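PDB 6VC6: 6-phospho-alpha-glucosidase, which probably hydrolyses 6-phospho-alpha-glucosides to release glucose 6-phosphate, using the NAD and manganese bound in its active site, as in other family 4 glycosyl hydrolases. Local coordinates for residues E219-I224 with T250-F255; Y245-T250 with D271-H276. One frame throughout, in Å; residues are numbered along the deposited sequence.

In the fold
Both contacts lie in the C-terminal domain of the family 4 glycosyl hydrolase, on the same side of the chain's centre, with their own centres about 14 Å apart. They meet at helix 248-254 and share T250. Contact 1 packs this helix against helix 217-227. Contact 2 joins segment 245-250 to helix 270-275. Along the chain the segments alternate: 219-224, 245-250, 250-255, 271-276. A weak hydrogen bond from Q249 NE2 to I224 O also ties contact 2 to contact 1. Together the contacts join helical parts of one domain that lie close together along the chain, using a buried apolar contact and an aromatic one at the surface.

Contact 1 of 2, residues E219-I224 with T250-F255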
loop_
_atom_site.group_PDB
_atom_site.type_symbol
_atom_site.label_atom_id
_atom_site.label_comp_id
_atom_site.label_asym_id
_atom_site.label_seq_id
_atom_site.Cartn_x
_atom_site.Cartn_y
_atom_site.Cartn_z
ATOM N N GLU A 219 -10.042 -17.137 -20.473
ATOM C CA GLU A 219 -11.006 -17.855 -19.647
ATOM C C GLU A 219 -11.439 -17.030 -18.442
ATOM O O GLU A 219 -12.588 -17.142 -17.998
ATOM C CB GLU A 219 -10.416 -19.192 -19.195
ATOM C CG GLU A 219 -11.411 -20.126 -18.523
ATOM C CD GLU A 219 -12.276 -20.880 -19.517
ATOM O OE1 GLU A 219 -12.038 -20.753 -20.736
ATOM O OE2 GLU A 219 -13.195 -21.602 -19.076
ATOM N N ILE A 220 -10.543 -16.195 -17.909
ATOM C CA ILE A 220 -10.870 -15.391 -16.732
ATOM C C ILE A 220 -12.025 -14.445 -17.037
ATOM O O ILE A 220 -12.971 -14.316 -16.250
ATOM C CB ILE A 220 -9.626 -14.626 -16.244
ATOM C CG1 ILE A 220 -8.625 -15.586 -15.599
ATOM C CG2 ILE A 220 -10.018 -13.533 -15.263
ATOM C CD1 ILE A 220 -7.238 -15.002 -15.446
ATOM N N LYS A 221 -11.969 -13.771 -18.189
ATOM C CA LYS A 221 -13.047 -12.861 -18.563
ATOM C C LYS A 221 -14.357 -13.603 -18.792
ATOM O O LYS A 221 -15.434 -13.032 -18.586
ATOM C CB LYS A 221 -12.672 -12.075 -19.819
ATOM C CG LYS A 221 -11.242 -11.575 -19.853
ATOM C CD LYS A 221 -10.909 -10.996 -21.218
ATOM C CE LYS A 221 -9.441 -10.629 -21.321
ATOM N NZ LYS A 221 -9.066 -10.182 -22.690
ATOM N N LYS A 222 -14.289 -14.867 -19.217
ATOM C CA LYS A 222 -15.507 -15.621 -19.491
ATOM C C LYS A 222 -16.276 -15.912 -18.207
ATOM O O LYS A 222 -17.495 -15.718 -18.146
ATOM C CB LYS A 222 -15.167 -16.920 -20.223
ATOM C CG LYS A 222 -16.386 -17.688 -20.705
ATOM C CD LYS A 222 -16.353 -19.134 -20.240
ATOM C CE LYS A 222 -15.320 -19.940 -21.010
ATOM N NZ LYS A 222 -15.574 -21.403 -20.910
ATOM N N ILE A 223 -15.577 -16.378 -17.169
ATOM C CA ILE A 223 -16.247 -16.683 -15.910
ATOM C C ILE A 223 -16.709 -15.405 -15.218
ATOM O O ILE A 223 -17.757 -15.391 -14.560
ATOM C CB ILE A 223 -15.323 -17.525 -15.007
ATOM C CG1 ILE A 223 -15.130 -18.921 -15.603
ATOM C CG2 ILE A 223 -15.894 -17.653 -13.606
ATOM C CD1 ILE A 223 -13.692 -19.278 -15.869
ATOM N N ILE A 224 -15.959 -14.310 -15.370
ATOM C CA ILE A 224 -16.363 -13.040 -14.770
ATOM C C ILE A 224 -17.682 -12.562 -15.366
ATOM O O ILE A 224 -18.559 -12.060 -14.651
ATOM C CB ILE A 224 -15.250 -11.988 -14.941
ATOM C CG1 ILE A 224 -14.107 -12.260 -13.966
ATOM C CG2 ILE A 224 -15.793 -10.583 -14.726
ATOM C CD1 ILE A 224 -12.988 -11.246 -14.030
ATOM N N THR A 250 -18.271 -4.948 -14.622
ATOM C CA THR A 250 -18.642 -3.832 -15.487
ATOM C C THR A 250 -17.432 -3.314 -16.255
ATOM O O THR A 250 -17.506 -3.068 -17.465
ATOM C CB THR A 250 -19.267 -2.710 -14.655
ATOM O OG1 THR A 250 -20.511 -3.157 -14.099
ATOM C CG2 THR A 250 -19.516 -1.478 -15.514
HETATM N N MSE A 251 -16.308 -3.152 -15.565
HETATM C CA MSE A 251 -15.090 -2.608 -16.153
HETATM C C MSE A 251 -14.570 -3.468 -17.301
HETATM O O MSE A 251 -14.068 -2.951 -18.300
HETATM C CB MSE A 251 -14.014 -2.467 -15.074
HETATM C CG MSE A 251 -12.952 -1.419 -15.361
HETATM SE SE MSE A 251 -12.339 -0.532 -13.730
HETATM C CE MSE A 251 -12.512 -2.013 -12.478
HETATM N N MSE A 252 -14.699 -4.783 -17.156
HETATM C CA MSE A 252 -14.182 -5.719 -18.149
HETATM C C MSE A 252 -15.106 -5.847 -19.357
HETATM O O MSE A 252 -14.707 -6.365 -20.398
HETATM C CB MSE A 252 -13.954 -7.092 -17.518
HETATM C CG MSE A 252 -12.809 -7.120 -16.521
HETATM SE SE MSE A 252 -11.759 -8.756 -16.642
HETATM C CE MSE A 252 -10.740 -8.344 -18.250
ATOM N N GLU A 253 -16.344 -5.382 -19.211
ATOM C CA GLU A 253 -17.250 -5.332 -20.351
ATOM C C GLU A 253 -17.086 -4.047 -21.151
ATOM O O GLU A 253 -17.219 -4.068 -22.382
ATOM C CB GLU A 253 -18.702 -5.487 -19.879
ATOM C CG GLU A 253 -19.745 -4.808 -20.755
ATOM C CD GLU A 253 -21.138 -4.885 -20.160
ATOM O OE1 GLU A 253 -21.255 -5.117 -18.938
ATOM O OE2 GLU A 253 -22.116 -4.708 -20.917
ATOM N N ASP A 254 -16.759 -2.934 -20.488
ATOM C CA ASP A 254 -16.475 -1.695 -21.202
ATOM C C ASP A 254 -15.067 -1.695 -21.786
ATOM O O ASP A 254 -14.844 -1.153 -22.875
ATOM C CB ASP A 254 -16.662 -0.497 -20.270
ATOM C CG ASP A 254 -18.111 -0.284 -19.871
ATOM O OD1 ASP A 254 -18.360 0.108 -18.711
ATOM O OD2 ASP A 254 -19.001 -0.507 -20.718
ATOM N N PHE A 255 -14.108 -2.295 -21.081
ATOM C CA PHE A 255 -12.714 -2.353 -21.519
ATOM C C PHE A 255 -12.246 -3.797 -21.387
ATOM O O PHE A 255 -11.705 -4.197 -20.346
ATOM C CB PHE A 255 -11.844 -1.396 -20.708
ATOM C CG PHE A 255 -12.395 0.002 -20.638
ATOM C CD1 PHE A 255 -12.224 0.880 -21.696
ATOM C CD2 PHE A 255 -13.095 0.433 -19.522
ATOM C CE1 PHE A 255 -12.735 2.165 -21.641
ATOM C CE2 PHE A 255 -13.609 1.717 -19.461
ATOM C CZ PHE A 255 -13.428 2.583 -20.522
#
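M252 joins two helices of the C-terminal domain of this family 4 glycosyl hydrolase. It lies on helix 248-254 and reaches across to K221 and I224 on helix 217-227. This is helix-helix packing, with one long side chain meeting two residues three positions apart on the partner helix. Between segments 219-224 and 250-255 the closest CA atoms are those of K221 and M252, 7.2 Å apart.

M252 is modelled as selenomethionine. Its chain bends at chi2 and again at chi3 (77°). These bends turn M252 CE toward K221 and leave M252 SE facing I224 CD1. M252 SE lies 3.8 Å from I224 CD1, at the end of the longer isoleucine branch. The methyl M252 CE lies 3.6 Å from K221 CG. M252 CE is also 4.0 Å from K221 CE, and it rests against the aliphatic part of the lysine. Both K221 and I224 cross the M252 side chain at about a right angle. No hydrogen bond joins the two segments; the contact is made by dispersion and burial.

Other parts of the fold complete the packing. M252 also touches L259 and P260 of the short strand 259-260, while I224 touches L183 of helix 172-184 and F229.

K221 has two roles. Its chain is extended beyond CG, which carries the ammonium group past the M252 methyl. There K221 NZ hydrogen-bonds to the backbone oxygens P256 O and D257 O, just beyond the end of helix 248-254.

Contact 2 of 2, residues Y245-T250 with D271-H276; sequences YGFVQT and DYKFSH
F247 meets Y272 and K273 in an aromatic and cation-pi cluster at the surface of the C-terminal domain. F247 lies in segment 245-250, near the junction of helices 239-246 and 248-254. Y272 and K273 are neighbours on helix 270-275. The backbones stay well apart, with F247 CA 9.9 Å from K273 CA, and the side chains bridge the gap.

F247 and Y272 both hold CG anti to the backbone N (chi1 -166° in F247), and their rings reach out toward each other. The side chains slide past one another in opposite directions. The ring planes are near parallel, at 24°, but displaced, with centroids 5.1 Å apart. Overlap is therefore slight. Contact is concentrated where F247 CE1 lies 3.5 Å from Y272 CE1.

K273 takes another route. Its chain bends at chi2 (-73°) and then runs out straight, bringing K273 CE over one face of the F247 ring, toward the rim, with K273 NZ lying off-centre, near F247 CG and CD2. K273 CE makes a CH-pi contact, 4.1 Å from the F247 ring centroid. K273 NZ makes an off-centre cation-pi contact, 4.4 Å from the F247 ring centroid. T250 CB lies over the opposite face, toward the rim. Y269 adds an edge-to-face partner for F247, and Y266 a second cation-pi partner for K273. The K273 side chain is about 12 Å from the bound glucose 6-phosphate.

At the end of helix 270-275, H276 folds back over Y272, with H276 CE1 over a face of the tyrosine ring, toward its rim. Two side-chain hydrogen bonds grip the backbone oxygen Y272 O, from S275 OG at 2.6 Å and from H276 ND1 at 2.8 Å.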
loop_
_atom_site.group_PDB
_atom_site.type_symbol
_atom_site.label_atom_id
_atom_site.label_comp_id
_atom_site.label_asym_id
_atom_site.label_seq_id
_atom_site.Cartn_x
_atom_site.Cartn_y
_atom_site.Cartn_z
ATOM N N TYR A 245 -14.791 -5.127 -5.698
ATOM C CA TYR A 245 -14.355 -6.274 -6.489
ATOM C C TYR A 245 -15.407 -6.670 -7.517
ATOM O O TYR A 245 -15.069 -7.043 -8.646
ATOM C CB TYR A 245 -14.033 -7.451 -5.570
ATOM C CG TYR A 245 -12.601 -7.477 -5.091
ATOM C CD1 TYR A 245 -11.655 -8.282 -5.711
ATOM C CD2 TYR A 245 -12.194 -6.695 -4.018
ATOM C CE1 TYR A 245 -10.345 -8.308 -5.278
ATOM C CE2 TYR A 245 -10.885 -6.714 -3.577
ATOM C CZ TYR A 245 -9.965 -7.522 -4.210
ATOM O OH TYR A 245 -8.660 -7.544 -3.775
ATOM N N GLY A 246 -16.687 -6.598 -7.145
ATOM C CA GLY A 246 -17.741 -6.946 -8.081
ATOM C C GLY A 246 -17.827 -6.006 -9.265
ATOM O O GLY A 246 -18.274 -6.401 -10.345
ATOM N N PHE A 247 -17.393 -4.756 -9.086
ATOM C CA PHE A 247 -17.440 -3.762 -10.153
ATOM C C PHE A 247 -16.500 -4.086 -11.307
ATOM O O PHE A 247 -16.628 -3.477 -12.375
ATOM C CB PHE A 247 -17.113 -2.381 -9.584
ATOM C CG PHE A 247 -17.443 -1.248 -10.511
ATOM C CD1 PHE A 247 -18.758 -0.862 -10.716
ATOM C CD2 PHE A 247 -16.438 -0.563 -11.174
ATOM C CE1 PHE A 247 -19.064 0.182 -11.568
ATOM C CE2 PHE A 247 -16.739 0.481 -12.027
ATOM C CZ PHE A 247 -18.053 0.855 -12.224
ATOM N N VAL A 248 -15.564 -5.022 -11.124
ATOM C CA VAL A 248 -14.662 -5.355 -12.222
ATOM C C VAL A 248 -15.428 -5.998 -13.373
ATOM O O VAL A 248 -15.036 -5.868 -14.540
ATOM C CB VAL A 248 -13.523 -6.262 -11.712
ATOM C CG1 VAL A 248 -12.700 -5.558 -10.642
ATOM C CG2 VAL A 248 -14.090 -7.564 -11.170
ATOM N N GLN A 249 -16.572 -6.631 -13.096
ATOM C CA GLN A 249 -17.395 -7.184 -14.168
ATOM C C GLN A 249 -17.837 -6.098 -15.142
ATOM O O GLN A 249 -17.788 -6.291 -16.362
ATOM C CB GLN A 249 -18.608 -7.903 -13.578
ATOM C CG GLN A 249 -19.454 -8.643 -14.602
ATOM C CD GLN A 249 -20.649 -9.338 -13.979
ATOM O OE1 GLN A 249 -21.353 -8.763 -13.148
ATOM N NE2 GLN A 249 -20.884 -10.582 -14.377
ATOM N N THR A 250 -18.271 -4.948 -14.622
ATOM C CA THR A 250 -18.642 -3.832 -15.487
ATOM C C THR A 250 -17.432 -3.314 -16.255
ATOM O O THR A 250 -17.506 -3.068 -17.465
ATOM C CB THR A 250 -19.267 -2.710 -14.655
ATOM O OG1 THR A 250 -20.511 -3.157 -14.099
ATOM C CG2 THR A 250 -19.516 -1.478 -15.514
ATOM N N ASP A 271 -18.074 9.381 -11.774
ATOM C CA ASP A 271 -19.466 9.729 -11.509
ATOM C C ASP A 271 -20.169 8.620 -10.734
ATOM O O ASP A 271 -20.838 8.877 -9.727
ATOM C CB ASP A 271 -20.197 10.012 -12.822
ATOM C CG ASP A 271 -19.756 11.312 -13.466
ATOM O OD1 ASP A 271 -19.064 12.107 -12.796
ATOM O OD2 ASP A 271 -20.102 11.538 -14.645
ATOM N N TYR A 272 -20.023 7.375 -11.193
ATOM C CA TYR A 272 -20.683 6.256 -10.525
ATOM C C TYR A 272 -20.122 6.034 -9.126
ATOM O O TYR A 272 -20.882 5.810 -8.177
ATOM C CB TYR A 272 -20.545 4.987 -11.368
ATOM C CG TYR A 272 -21.220 3.769 -10.776
ATOM C CD1 TYR A 272 -20.550 2.943 -9.882
ATOM C CD2 TYR A 272 -22.526 3.441 -11.117
ATOM C CE1 TYR A 272 -21.163 1.830 -9.338
ATOM C CE2 TYR A 272 -23.146 2.328 -10.581
ATOM C CZ TYR A 272 -22.461 1.527 -9.692
ATOM O OH TYR A 272 -23.071 0.419 -9.153
ATOM N N LYS A 273 -18.796 6.086 -8.980
ATOM C CA LYS A 273 -18.191 5.839 -7.674
ATOM C C LYS A 273 -18.580 6.914 -6.668
ATOM O O LYS A 273 -18.873 6.607 -5.507
ATOM C CB LYS A 273 -16.671 5.748 -7.807
ATOM C CG LYS A 273 -16.186 4.529 -8.580
ATOM C CD LYS A 273 -16.328 3.254 -7.765
ATOM C CE LYS A 273 -15.788 2.053 -8.527
ATOM N NZ LYS A 273 -15.601 0.868 -7.645
ATOM N N PHE A 274 -18.597 8.179 -7.093
ATOM C CA PHE A 274 -18.985 9.253 -6.184
ATOM C C PHE A 274 -20.453 9.142 -5.791
ATOM O O PHE A 274 -20.814 9.409 -4.639
ATOM C CB PHE A 274 -18.708 10.613 -6.826
ATOM C CG PHE A 274 -19.333 11.769 -6.092
ATOM C CD1 PHE A 274 -18.719 12.310 -4.976
ATOM C CD2 PHE A 274 -20.534 12.315 -6.521
ATOM C CE1 PHE A 274 -19.290 13.372 -4.297
ATOM C CE2 PHE A 274 -21.111 13.375 -5.846
ATOM C CZ PHE A 274 -20.488 13.904 -4.733
ATOM N N SER A 275 -21.313 8.746 -6.732
ATOM C CA SER A 275 -22.753 8.689 -6.512
ATOM C C SER A 275 -23.150 7.682 -5.442
ATOM O O SER A 275 -24.244 7.794 -4.881
ATOM C CB SER A 275 -23.469 8.358 -7.822
ATOM O OG SER A 275 -23.146 7.050 -8.260
ATOM N N HIS A 276 -22.314 6.671 -5.199
ATOM C CA HIS A 276 -22.649 5.585 -4.288
ATOM C C HIS A 276 -21.824 5.619 -3.005
ATOM O O HIS A 276 -21.747 4.611 -2.296
ATOM C CB HIS A 276 -22.483 4.238 -4.991
ATOM C CG HIS A 276 -23.425 4.038 -6.138
ATOM N ND1 HIS A 276 -23.283 4.696 -7.341
ATOM C CD2 HIS A 276 -24.524 3.258 -6.263
ATOM C CE1 HIS A 276 -24.253 4.328 -8.158
ATOM N NE2 HIS A 276 -25.020 3.455 -7.529
#